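PDB 5L2L: Nab2p from Saccharomyces cerevisiae YJM1574, which binds the poly(A) tails of mRNAs and pre-mRNAs, shields them from degradation by the exosome, and takes part in tail-length control and nuclear export. Local coordinates for residues A25-C31 with L43-P47; E3-E7 with C37-D41. One frame throughout, in Å; residues are numbered along the deposited sequence.

Interaction 1: A25-C31 with L43-P47. With ZN (zinc ion), chain T; nucleotides of chain H.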
loop_
_atom_site.group_PDB
_atom_site.type_symbol
_atom_site.label_atom_id
_atom_site.label_comp_id
_atom_site.label_asym_id
_atom_site.label_seq_id
_atom_site.Cartn_x
_atom_site.Cartn_y
_atom_site.Cartn_z
ATOM N N ALA F 25 4.433 13.958 -7.311
ATOM C CA ALA F 25 4.456 15.158 -6.478
ATOM C C ALA F 25 4.682 14.795 -5.008
ATOM O O ALA F 25 4.055 13.865 -4.481
ATOM C CB ALA F 25 3.142 15.939 -6.643
ATOM N N ARG F 26 5.576 15.538 -4.345
ATOM C CA ARG F 26 5.800 15.439 -2.903
ATOM C C ARG F 26 5.432 16.724 -2.175
ATOM O O ARG F 26 5.660 16.824 -0.958
ATOM C CB ARG F 26 7.263 15.083 -2.594
ATOM C CG ARG F 26 7.711 13.821 -3.252
ATOM C CD ARG F 26 8.906 13.192 -2.551
ATOM N NE ARG F 26 10.040 14.093 -2.369
ATOM C CZ ARG F 26 10.888 14.436 -3.333
ATOM N NH1 ARG F 26 10.711 13.986 -4.563
ATOM N NH2 ARG F 26 11.902 15.241 -3.074
ATOM N N SER F 27 4.873 17.705 -2.881
ATOM C CA SER F 27 4.377 18.942 -2.290
ATOM C C SER F 27 2.929 19.175 -2.711
ATOM O O SER F 27 2.539 18.865 -3.840
ATOM C CB SER F 27 5.226 20.138 -2.738
ATOM O OG SER F 27 4.743 21.344 -2.178
ATOM N N HIS F 28 2.135 19.749 -1.797
ATOM C CA HIS F 28 0.790 20.192 -2.146
ATOM C C HIS F 28 0.796 21.474 -2.969
ATOM O O HIS F 28 -0.254 21.847 -3.509
ATOM C CB HIS F 28 -0.060 20.416 -0.881
ATOM C CG HIS F 28 -0.204 19.202 -0.009
ATOM N ND1 HIS F 28 -1.160 18.234 -0.235
ATOM C CD2 HIS F 28 0.485 18.799 1.089
ATOM C CE1 HIS F 28 -1.061 17.293 0.688
ATOM N NE2 HIS F 28 -0.068 17.610 1.501
ATOM N N ILE F 29 1.947 22.151 -3.064
ATOM C CA ILE F 29 2.075 23.380 -3.842
ATOM C C ILE F 29 2.061 23.046 -5.329
ATOM O O ILE F 29 2.771 22.142 -5.787
ATOM C CB ILE F 29 3.360 24.125 -3.441
ATOM C CG1 ILE F 29 3.279 24.584 -1.983
ATOM C CG2 ILE F 29 3.620 25.336 -4.358
ATOM C CD1 ILE F 29 4.597 25.132 -1.414
ATOM N N MET F 30 1.256 23.782 -6.100
ATOM C CA MET F 30 1.199 23.545 -7.537
ATOM C C MET F 30 2.374 24.243 -8.242
ATOM O O MET F 30 2.713 25.401 -7.949
ATOM C CB MET F 30 -0.153 23.998 -8.096
ATOM C CG MET F 30 -1.361 23.092 -7.642
ATOM S SD MET F 30 -2.961 23.612 -8.320
ATOM C CE MET F 30 -4.095 22.532 -7.425
ATOM N N CYS F 31 3.013 23.515 -9.162
ATOM C CA CYS F 31 4.198 24.031 -9.846
ATOM C C CYS F 31 3.882 25.339 -10.568
ATOM O O CYS F 31 2.871 25.450 -11.271
ATOM C CB CYS F 31 4.732 23.001 -10.846
ATOM S SG CYS F 31 6.262 23.544 -11.694
ATOM N N LEU F 43 9.177 18.040 -8.049
ATOM C CA LEU F 43 8.378 17.490 -6.956
ATOM C C LEU F 43 7.067 18.233 -6.710
ATOM O O LEU F 43 6.298 17.823 -5.832
ATOM C CB LEU F 43 9.205 17.456 -5.656
ATOM C CG LEU F 43 9.747 18.733 -5.015
ATOM C CD1 LEU F 43 8.649 19.538 -4.276
ATOM C CD2 LEU F 43 10.869 18.344 -4.048
ATOM N N PHE F 44 6.801 19.309 -7.442
ATOM C CA PHE F 44 5.586 20.098 -7.261
ATOM C C PHE F 44 4.448 19.537 -8.123
ATOM O O PHE F 44 4.658 18.728 -9.020
ATOM C CB PHE F 44 5.882 21.572 -7.579
ATOM C CG PHE F 44 6.863 22.195 -6.608
ATOM C CD1 PHE F 44 6.425 22.735 -5.405
ATOM C CD2 PHE F 44 8.232 22.194 -6.872
ATOM C CE1 PHE F 44 7.332 23.275 -4.490
ATOM C CE2 PHE F 44 9.124 22.729 -5.965
ATOM C CZ PHE F 44 8.674 23.276 -4.779
ATOM N N GLY F 45 3.222 19.963 -7.818
ATOM C CA GLY F 45 2.042 19.402 -8.493
ATOM C C GLY F 45 1.822 19.973 -9.893
ATOM O O GLY F 45 1.966 21.173 -10.129
ATOM N N HIS F 46 1.465 19.089 -10.824
ATOM C CA HIS F 46 1.102 19.439 -12.191
ATOM C C HIS F 46 -0.235 18.797 -12.545
ATOM O O HIS F 46 -0.608 17.766 -11.970
ATOM C CB HIS F 46 2.164 18.987 -13.218
ATOM C CG HIS F 46 3.585 19.275 -12.817
ATOM N ND1 HIS F 46 4.367 18.367 -12.136
ATOM C CD2 HIS F 46 4.361 20.368 -13.007
ATOM C CE1 HIS F 46 5.561 18.890 -11.913
ATOM N NE2 HIS F 46 5.585 20.105 -12.434
ATOM N N PRO F 47 -0.960 19.356 -13.523
ATOM C CA PRO F 47 -2.265 18.792 -13.895
ATOM C C PRO F 47 -2.183 17.339 -14.359
ATOM O O PRO F 47 -1.308 16.963 -15.150
ATOM C CB PRO F 47 -2.737 19.707 -15.032
ATOM C CG PRO F 47 -2.020 20.994 -14.828
ATOM C CD PRO F 47 -0.672 20.597 -14.270
HETATM ZN ZN ZN T . 7.211 21.415 -12.188
ATOM P P A H 11 13.642 28.054 -4.609
ATOM O OP1 A H 11 13.162 28.815 -5.795
ATOM O OP2 A H 11 14.878 28.445 -3.895
ATOM O "O5'" A H 11 12.462 28.055 -3.545
ATOM C "C5'" A H 11 11.841 29.266 -3.137
ATOM C "C4'" A H 11 10.397 29.043 -2.771
ATOM O "O4'" A H 11 9.657 28.689 -3.974
ATOM C "C3'" A H 11 10.160 27.905 -1.787
ATOM O "O3'" A H 11 8.993 28.186 -1.012
ATOM C "C2'" A H 11 9.908 26.718 -2.714
ATOM O "O2'" A H 11 9.203 25.650 -2.122
ATOM C "C1'" A H 11 9.117 27.381 -3.842
ATOM N N9 A H 11 9.228 26.728 -5.152
ATOM C C8 A H 11 10.360 26.272 -5.783
ATOM N N7 A H 11 10.149 25.776 -6.981
ATOM C C5 A H 11 8.779 25.925 -7.158
ATOM C C6 A H 11 7.922 25.603 -8.223
ATOM N N6 A H 11 8.317 25.007 -9.352
ATOM N N1 A H 11 6.613 25.890 -8.082
ATOM C C2 A H 11 6.200 26.474 -6.951
ATOM N N3 A H 11 6.902 26.824 -5.878
ATOM C C4 A H 11 8.206 26.529 -6.051
ATOM P P A H 10 17.122 23.218 -1.850
ATOM O OP1 A H 10 18.289 22.309 -1.747
ATOM O OP2 A H 10 17.083 24.441 -1.009
ATOM O "O5'" A H 10 16.949 23.617 -3.378
ATOM C "C5'" A H 10 16.941 24.976 -3.804
ATOM C "C4'" A H 10 15.841 25.239 -4.802
ATOM O "O4'" A H 10 15.633 24.048 -5.619
ATOM C "C3'" A H 10 14.480 25.577 -4.194
ATOM O "O3'" A H 10 13.793 26.509 -5.035
ATOM C "C2'" A H 10 13.758 24.230 -4.231
ATOM O "O2'" A H 10 12.350 24.320 -4.198
ATOM C "C1'" A H 10 14.266 23.668 -5.554
ATOM N N9 A H 10 14.159 22.209 -5.699
ATOM C C8 A H 10 14.863 21.240 -5.033
ATOM N N7 A H 10 14.554 20.015 -5.379
ATOM C C5 A H 10 13.561 20.167 -6.338
ATOM C C6 A H 10 12.828 19.238 -7.107
ATOM N N6 A H 10 12.956 17.908 -7.028
ATOM N N1 A H 10 11.920 19.728 -7.979
ATOM C C2 A H 10 11.781 21.063 -8.081
ATOM N N3 A H 10 12.424 22.031 -7.426
ATOM C C4 A H 10 13.309 21.516 -6.552
ATOM P P A H 9 16.905 17.350 1.118
ATOM O OP1 A H 9 18.249 17.186 0.522
ATOM O OP2 A H 9 16.756 17.719 2.551
ATOM O "O5'" A H 9 16.119 18.451 0.267
ATOM C "C5'" A H 9 16.470 18.725 -1.084
ATOM C "C4'" A H 9 15.784 19.962 -1.620
ATOM O "O4'" A H 9 14.369 19.688 -1.835
ATOM C "C3'" A H 9 15.831 21.188 -0.721
ATOM O "O3'" A H 9 15.795 22.359 -1.538
ATOM C "C2'" A H 9 14.516 21.079 0.048
ATOM O "O2'" A H 9 14.064 22.302 0.587
ATOM C "C1'" A H 9 13.585 20.565 -1.045
ATOM N N9 A H 9 12.412 19.795 -0.621
ATOM C C8 A H 9 12.431 18.481 -0.240
ATOM N N7 A H 9 11.247 17.967 0.018
ATOM C C5 A H 9 10.387 19.017 -0.253
ATOM C C6 A H 9 8.991 19.101 -0.172
ATOM N N6 A H 9 8.225 18.068 0.197
ATOM N N1 A H 9 8.418 20.279 -0.499
ATOM C C2 A H 9 9.209 21.287 -0.904
ATOM N N3 A H 9 10.543 21.337 -1.006
ATOM C C4 A H 9 11.080 20.146 -0.666
HETATM O O HOH W 1 0.737 23.180 -11.573
#
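Phe44 turns the edge of its ring to Ile29, whose CB lies 3.9 Å from Phe44 CD1 and whose carbonyl O sits in the ring plane. That leaves both faces for other partners: A11 of chain H stacks on one, offset toward the rim, and Leu43 CD1 lies over the centre of the other. With its CG anti to the carbonyl carbon (chi1 -65°), Phe44 slots between base and leucine. Leu43 also reaches back to 25-31, crossing Arg26 at about a right angle; its CD2 is 3.4 Å from Arg26 NH2, over one face of the guanidinium, while its CD1 meets Ser27 CB. Backbone bonds fix this layout. Leu43 O accepts from Arg26 N (2.8 Å) and, longer and more bent, from Ser27 N. Gly45 N donates almost straight to Ile29 O (3.0 Å). Cys31 N donates to Gly45 O (2.7 Å), completing a single bridge between Met30 and Gly45. The pairing brings Cys31 SG and His46 NE2 onto one zinc ion, completed by Cys37 and Cys42. Two base contacts are consistent with adenine recognition: A11 N6 of chain H donates to Cys31 SG (3.4 Å), and Leu43 N to A10 N1 of chain H. No helix or strand flanks the site; the linker from finger 5 lies against the end of finger 6, and Gln8, beside the finger 5 ligand Cys9, hydrogen-bonds His46 ND1 through OE1.

Interaction 2: E3-E7 with C37-D41. With ZN (zinc ion), chain T; nucleotides of chain H.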
loop_
_atom_site.group_PDB
_atom_site.type_symbol
_atom_site.label_atom_id
_atom_site.label_comp_id
_atom_site.label_asym_id
_atom_site.label_seq_id
_atom_site.Cartn_x
_atom_site.Cartn_y
_atom_site.Cartn_z
ATOM N N GLU F 3 12.871 6.323 -20.664
ATOM C CA GLU F 3 11.505 5.826 -20.516
ATOM C C GLU F 3 10.634 6.729 -19.648
ATOM O O GLU F 3 9.402 6.567 -19.647
ATOM C CB GLU F 3 11.514 4.418 -19.899
ATOM C CG GLU F 3 11.655 3.281 -20.887
ATOM C CD GLU F 3 11.960 1.962 -20.194
ATOM O OE1 GLU F 3 13.059 1.842 -19.593
ATOM O OE2 GLU F 3 11.093 1.061 -20.238
ATOM N N LYS F 4 11.231 7.641 -18.886
ATOM C CA LYS F 4 10.466 8.448 -17.946
ATOM C C LYS F 4 9.576 9.437 -18.695
ATOM O O LYS F 4 9.976 9.995 -19.723
ATOM C CB LYS F 4 11.408 9.205 -17.007
ATOM C CG LYS F 4 12.332 8.334 -16.158
ATOM C CD LYS F 4 11.577 7.600 -15.077
ATOM C CE LYS F 4 12.532 6.921 -14.099
ATOM N NZ LYS F 4 11.821 6.050 -13.102
ATOM N N SER F 5 8.365 9.652 -18.172
ATOM C CA SER F 5 7.387 10.560 -18.758
ATOM C C SER F 5 7.147 11.776 -17.864
ATOM O O SER F 5 7.185 11.686 -16.630
ATOM C CB SER F 5 6.049 9.848 -19.001
ATOM O OG SER F 5 5.044 10.772 -19.419
ATOM N N LEU F 6 6.884 12.924 -18.507
ATOM C CA LEU F 6 6.471 14.124 -17.782
ATOM C C LEU F 6 5.026 14.049 -17.274
ATOM O O LEU F 6 4.648 14.836 -16.404
ATOM C CB LEU F 6 6.638 15.357 -18.675
ATOM C CG LEU F 6 8.064 15.822 -18.962
ATOM C CD1 LEU F 6 8.082 16.885 -20.037
ATOM C CD2 LEU F 6 8.755 16.348 -17.714
ATOM N N GLU F 7 4.213 13.133 -17.785
ATOM C CA GLU F 7 2.842 13.022 -17.305
ATOM C C GLU F 7 2.812 12.719 -15.809
ATOM O O GLU F 7 3.651 11.976 -15.289
ATOM C CB GLU F 7 2.099 11.933 -18.067
ATOM C CG GLU F 7 1.779 12.317 -19.486
ATOM C CD GLU F 7 0.519 11.641 -19.987
ATOM O OE1 GLU F 7 0.522 10.395 -20.106
ATOM O OE2 GLU F 7 -0.481 12.356 -20.236
ATOM N N CYS F 37 5.825 22.617 -17.385
ATOM C CA CYS F 37 7.062 22.241 -16.699
ATOM C C CYS F 37 7.712 21.036 -17.372
ATOM O O CYS F 37 7.058 20.002 -17.565
ATOM C CB CYS F 37 6.780 21.917 -15.230
ATOM S SG CYS F 37 8.275 21.500 -14.280
ATOM N N THR F 38 9.006 21.152 -17.712
ATOM C CA THR F 38 9.734 20.056 -18.348
ATOM C C THR F 38 10.842 19.451 -17.478
ATOM O O THR F 38 11.673 18.695 -17.999
ATOM C CB THR F 38 10.346 20.516 -19.673
ATOM O OG1 THR F 38 11.169 21.660 -19.447
ATOM C CG2 THR F 38 9.278 20.864 -20.674
ATOM N N ARG F 39 10.882 19.753 -16.181
ATOM C CA ARG F 39 11.881 19.168 -15.285
ATOM C C ARG F 39 11.432 17.777 -14.844
ATOM O O ARG F 39 10.417 17.633 -14.155
ATOM C CB ARG F 39 12.116 20.070 -14.071
ATOM C CG ARG F 39 13.062 19.445 -13.045
ATOM C CD ARG F 39 13.435 20.359 -11.877
ATOM N NE ARG F 39 14.250 19.606 -10.930
ATOM C CZ ARG F 39 14.969 20.113 -9.931
ATOM N NH1 ARG F 39 15.012 21.425 -9.696
ATOM N NH2 ARG F 39 15.666 19.277 -9.169
ATOM N N ILE F 40 12.205 16.745 -15.198
ATOM C CA ILE F 40 11.654 15.387 -15.097
ATOM C C ILE F 40 11.496 14.931 -13.634
ATOM O O ILE F 40 10.597 14.127 -13.322
ATOM C CB ILE F 40 12.515 14.413 -15.938
ATOM C CG1 ILE F 40 11.826 13.046 -16.095
ATOM C CG2 ILE F 40 13.892 14.247 -15.327
ATOM C CD1 ILE F 40 10.472 13.095 -16.863
ATOM N N ASP F 41 12.313 15.444 -12.713
ATOM C CA ASP F 41 12.210 15.086 -11.298
ATOM C C ASP F 41 11.510 16.164 -10.452
ATOM O O ASP F 41 11.633 16.148 -9.218
ATOM C CB ASP F 41 13.601 14.803 -10.728
ATOM C CG ASP F 41 14.469 16.049 -10.672
ATOM O OD1 ASP F 41 14.345 16.901 -11.575
ATOM O OD2 ASP F 41 15.276 16.175 -9.726
HETATM ZN ZN ZN T . 7.211 21.415 -12.188
ATOM P P A H 10 17.122 23.218 -1.850
ATOM O OP1 A H 10 18.289 22.309 -1.747
ATOM O OP2 A H 10 17.083 24.441 -1.009
ATOM O "O5'" A H 10 16.949 23.617 -3.378
ATOM C "C5'" A H 10 16.941 24.976 -3.804
ATOM C "C4'" A H 10 15.841 25.239 -4.802
ATOM O "O4'" A H 10 15.633 24.048 -5.619
ATOM C "C3'" A H 10 14.480 25.577 -4.194
ATOM O "O3'" A H 10 13.793 26.509 -5.035
ATOM C "C2'" A H 10 13.758 24.230 -4.231
ATOM O "O2'" A H 10 12.350 24.320 -4.198
ATOM C "C1'" A H 10 14.266 23.668 -5.554
ATOM N N9 A H 10 14.159 22.209 -5.699
ATOM C C8 A H 10 14.863 21.240 -5.033
ATOM N N7 A H 10 14.554 20.015 -5.379
ATOM C C5 A H 10 13.561 20.167 -6.338
ATOM C C6 A H 10 12.828 19.238 -7.107
ATOM N N6 A H 10 12.956 17.908 -7.028
ATOM N N1 A H 10 11.920 19.728 -7.979
ATOM C C2 A H 10 11.781 21.063 -8.081
ATOM N N3 A H 10 12.424 22.031 -7.426
ATOM C C4 A H 10 13.309 21.516 -6.552
#
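Leu6 lays its two methyls against the backbone that follows Cys37. Its CD2 sits 3.7 Å from Thr38 C and also reaches Ile40 CD1, while CD1 lies against Thr38 CA. Ile40 answers from the other segment: CG1, anti to the backbone N (chi1 -169°), is directed to the 3-7 segment, where Ile40 CD1 rests 3.6 Å from Ser5 O and Ile40 CG1 touches Lys4 CB at 4.0 Å. No hydrogen bond spans the two segments; they meet at the surface by van der Waals contact, methyl groups resting on each other and on peptide groups. Cut back to an alanine, Leu6 would probably leave Ile40 CD1 and the Thr38 backbone without their methyl neighbours, opening a gap between the segments.

The next shell fixes each side. Ser5 OG accepts from Glu7 N (3.0 Å) in an ST turn that shapes the chain around Leu6. In the 37-41 segment, Cys37 SG binds the zinc ion and takes a weak bond from Arg39 N. Arg39 runs extended from CG to NE and grips Asp41 side-on: Arg39 NE donates to Asp41 OD1 at 2.8 Å and Arg39 NH2 to Asp41 OD2 at 3.2 Å, both oxygens lying close to the guanidinium plane. This pairing helps hold the guanidinium flat over the A10 base of chain H, with A10 N1 3.6 Å above its centre. The same nucleotide is met at its rim, where A10 N6 donates to Asp41 O (3.1 Å).

With no helices or strands alongside, neighbouring loops do the bracing: Arg23 of finger 5 hydrogen-bonds Leu6 O and Arg39 O, tying the N-terminal segment to finger 6, and backbone bonds join Ser5 to Lys21 and Glu7 to Arg23.

Interactions 1 and 2 lie with their centres about 13 Å apart and meet at the zinc ion of finger 6. Interaction 1 supplies Cys31 and His46, interaction 2 supplies Cys37, and the ligands touch directly, Cys31 SG being 3.9 Å from Cys37 SG and His46 NE2 3.5 Å from Cys37 CB. Their segments alternate along the chain: in interaction 2 the N-terminal 3-7 segment meets finger 6, whereas in interaction 1 the linker runs into finger 6 at Cys31 and pairs with its far end. A10 of chain H is shared by Leu43, Arg39 and Asp41, whereas A9 and A11 are contacted by interaction 1. The zinc ion holds together loops that contact consecutive adenosines, consistent with poly(A) binding.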